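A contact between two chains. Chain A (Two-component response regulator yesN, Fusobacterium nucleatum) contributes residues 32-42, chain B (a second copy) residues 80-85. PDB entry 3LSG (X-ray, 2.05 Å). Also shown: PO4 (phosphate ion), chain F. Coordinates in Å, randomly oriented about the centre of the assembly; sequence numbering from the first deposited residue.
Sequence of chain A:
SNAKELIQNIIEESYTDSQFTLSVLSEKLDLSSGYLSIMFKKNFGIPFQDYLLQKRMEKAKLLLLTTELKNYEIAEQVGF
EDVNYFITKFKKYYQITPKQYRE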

# COMPACT_ATOMS: atom_id res chain seq x y z
N SER A 32 -5.54 -6.42 17.58
CA SER A 32 -6.15 -5.53 16.61
C SER A 32 -5.06 -4.79 15.81
O SER A 32 -3.96 -4.56 16.29
CB SER A 32 -7.03 -4.51 17.32
OG SER A 32 -6.21 -3.62 18.07
N SER A 33 -5.38 -4.43 14.57
CA SER A 33 -4.47 -3.63 13.76
C SER A 33 -4.16 -2.28 14.42
O SER A 33 -3.02 -1.80 14.37
CB SER A 33 -5.10 -3.39 12.38
OG SER A 33 -5.11 -4.61 11.67
N GLY A 34 -5.19 -1.69 15.01
CA GLY A 34 -5.06 -0.44 15.74
C GLY A 34 -4.02 -0.49 16.84
O GLY A 34 -3.18 0.38 16.94
N TYR A 35 -4.08 -1.52 17.69
CA TYR A 35 -3.06 -1.67 18.72
C TYR A 35 -1.69 -2.07 18.16
O TYR A 35 -0.66 -1.54 18.57
CB TYR A 35 -3.50 -2.64 19.82
CG TYR A 35 -2.40 -2.83 20.82
CD1 TYR A 35 -2.10 -1.83 21.75
CD2 TYR A 35 -1.61 -3.98 20.80
CE1 TYR A 35 -1.07 -1.99 22.65
CE2 TYR A 35 -0.57 -4.14 21.70
CZ TYR A 35 -0.31 -3.15 22.63
OH TYR A 35 0.72 -3.32 23.53
N LEU A 36 -1.66 -3.02 17.22
CA LEU A 36 -0.38 -3.40 16.63
C LEU A 36 0.33 -2.20 16.01
O LEU A 36 1.54 -2.04 16.15
CB LEU A 36 -0.54 -4.50 15.59
CG LEU A 36 0.75 -4.92 14.89
CD1 LEU A 36 1.77 -5.45 15.88
CD2 LEU A 36 0.45 -5.95 13.80
N SER A 37 -0.41 -1.34 15.33
CA SER A 37 0.22 -0.19 14.68
C SER A 37 1.03 0.63 15.68
O SER A 37 2.18 0.98 15.42
CB SER A 37 -0.82 0.71 14.01
OG SER A 37 -0.23 1.94 13.64
N ILE A 38 0.41 0.93 16.82
CA ILE A 38 1.06 1.65 17.92
C ILE A 38 2.21 0.86 18.55
O ILE A 38 3.29 1.40 18.79
CB ILE A 38 0.03 1.97 19.03
CG1 ILE A 38 -1.03 2.94 18.49
CG2 ILE A 38 0.72 2.53 20.30
CD1 ILE A 38 -2.16 3.23 19.47
N MSE A 39 1.99 -0.41 18.82
CA MSE A 39 3.02 -1.19 19.48
C MSE A 39 4.21 -1.43 18.55
O MSE A 39 5.36 -1.38 18.99
CB MSE A 39 2.47 -2.50 20.03
CG MSE A 39 3.54 -3.41 20.63
SE MSE A 39 4.25 -4.68 19.31
CE MSE A 39 3.04 -6.16 19.72
N PHE A 40 3.93 -1.66 17.27
CA PHE A 40 5.00 -1.85 16.31
C PHE A 40 5.90 -0.63 16.28
O PHE A 40 7.12 -0.74 16.39
CB PHE A 40 4.47 -2.14 14.90
CG PHE A 40 5.55 -2.54 13.93
CD1 PHE A 40 5.77 -3.88 13.65
CD2 PHE A 40 6.35 -1.59 13.33
CE1 PHE A 40 6.78 -4.26 12.77
CE2 PHE A 40 7.35 -1.96 12.45
CZ PHE A 40 7.56 -3.30 12.16
N LYS A 41 5.30 0.54 16.10
CA LYS A 41 6.04 1.79 16.01
C LYS A 41 6.80 2.05 17.30
O LYS A 41 7.92 2.58 17.27
CB LYS A 41 5.09 2.95 15.72
CG LYS A 41 5.77 4.29 15.49
CD LYS A 41 4.85 5.24 14.70
CE LYS A 41 5.38 6.66 14.68
NZ LYS A 41 6.79 6.71 14.22
N LYS A 42 6.22 1.67 18.42
CA LYS A 42 6.94 1.78 19.69
C LYS A 42 8.19 0.91 19.67
O LYS A 42 9.28 1.39 19.97
CB LYS A 42 6.04 1.42 20.87
CG LYS A 42 6.64 1.80 22.21
CD LYS A 42 6.92 3.31 22.29
CE LYS A 42 7.42 3.72 23.67
NZ LYS A 42 7.58 5.19 23.81
N PHE B 80 -8.38 2.48 5.45
CA PHE B 80 -7.05 2.32 6.05
C PHE B 80 -7.14 1.37 7.22
O PHE B 80 -8.21 1.19 7.79
CB PHE B 80 -6.48 3.68 6.53
CG PHE B 80 -5.82 4.45 5.43
CD1 PHE B 80 -4.44 4.57 5.39
CD2 PHE B 80 -6.56 5.00 4.41
CE1 PHE B 80 -3.82 5.27 4.36
CE2 PHE B 80 -5.95 5.70 3.38
CZ PHE B 80 -4.58 5.82 3.36
N GLU B 81 -6.01 0.77 7.60
CA GLU B 81 -5.98 -0.23 8.65
C GLU B 81 -5.63 0.35 10.02
O GLU B 81 -5.82 -0.29 11.05
CB GLU B 81 -4.97 -1.34 8.30
CG GLU B 81 -5.15 -1.93 6.91
CD GLU B 81 -4.12 -3.00 6.62
OE1 GLU B 81 -4.38 -4.17 6.97
OE2 GLU B 81 -3.05 -2.68 6.05
N ASP B 82 -5.12 1.58 10.04
CA ASP B 82 -4.74 2.17 11.30
C ASP B 82 -4.62 3.67 11.14
O ASP B 82 -4.29 4.16 10.05
CB ASP B 82 -3.42 1.57 11.80
CG ASP B 82 -2.22 1.97 10.94
OD1 ASP B 82 -1.40 2.79 11.41
OD2 ASP B 82 -2.07 1.44 9.81
N VAL B 83 -4.88 4.41 12.21
CA VAL B 83 -4.97 5.86 12.10
C VAL B 83 -3.64 6.52 11.75
O VAL B 83 -3.61 7.48 10.98
CB VAL B 83 -5.62 6.51 13.35
CG1 VAL B 83 -4.77 6.30 14.60
CG2 VAL B 83 -5.87 8.01 13.10
N ASN B 84 -2.54 6.01 12.30
CA ASN B 84 -1.28 6.71 12.09
C ASN B 84 -0.85 6.67 10.62
O ASN B 84 -0.34 7.65 10.09
CB ASN B 84 -0.16 6.19 12.98
CG ASN B 84 1.13 6.99 12.82
OD1 ASN B 84 2.04 6.59 12.09
ND2 ASN B 84 1.20 8.15 13.48
N TYR B 85 -1.07 5.55 9.96
CA TYR B 85 -0.72 5.47 8.55
C TYR B 85 -1.60 6.40 7.72
O TYR B 85 -1.13 7.05 6.79
CB TYR B 85 -0.81 4.05 8.00
CG TYR B 85 0.02 3.87 6.74
CD1 TYR B 85 1.34 4.32 6.70
CD2 TYR B 85 -0.50 3.26 5.60
CE1 TYR B 85 2.12 4.17 5.56
CE2 TYR B 85 0.28 3.10 4.46
CZ TYR B 85 1.59 3.57 4.45
OH TYR B 85 2.38 3.42 3.34
P PO4 F . 1.23 2.26 0.43
O1 PO4 F . 1.94 1.66 1.61
O2 PO4 F . -0.19 2.61 0.79
O3 PO4 F . 1.96 3.52 0.02
O4 PO4 F . 1.22 1.27 -0.70
O HOH W 1 -1.99 4.07 14.55

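The contact joins one face of a helix in chain A to the start of a helix in chain B. The backbones come nearest at G34(A) and D82(B), whose CA atoms lie 5.2 Å apart. The buried surface is small, 233 Å² over both sides.

One direct hydrogen bond crosses the contact. S37(A) OG donates to D82(B) OD1 at 2.7 Å, a short bond to a carboxylate acceptor. The same oxygen caps its own helix: Y85(B) N donates to D82(B) OD1 at 3.1 Å. D82(B) OD1 thus caps its own helix and also accepts the bond from the partner chain. S32(A) caps the chain A helix in the same way, with Y35(A) N donating to S32(A) OG at 3.0 Å, but it lies out of reach of chain B.

Water 1 adds a bridge. It donates to S37(A) OG at 2.9 Å and accepts from N84(B) N at 3.0 Å, so a backbone amide in the first turn of the helix is satisfied.

The remaining contacts are packing. S33(A) CB rests 3.4 Å from E81(B) O. Further along the helix, the outer methylenes of K41(A) pass near N84(B), with K41(A) CD 4.1 Å from N84(B) OD1.

Away from the contact, Y85(B) OH donates to phosphate O1 at 2.5 Å.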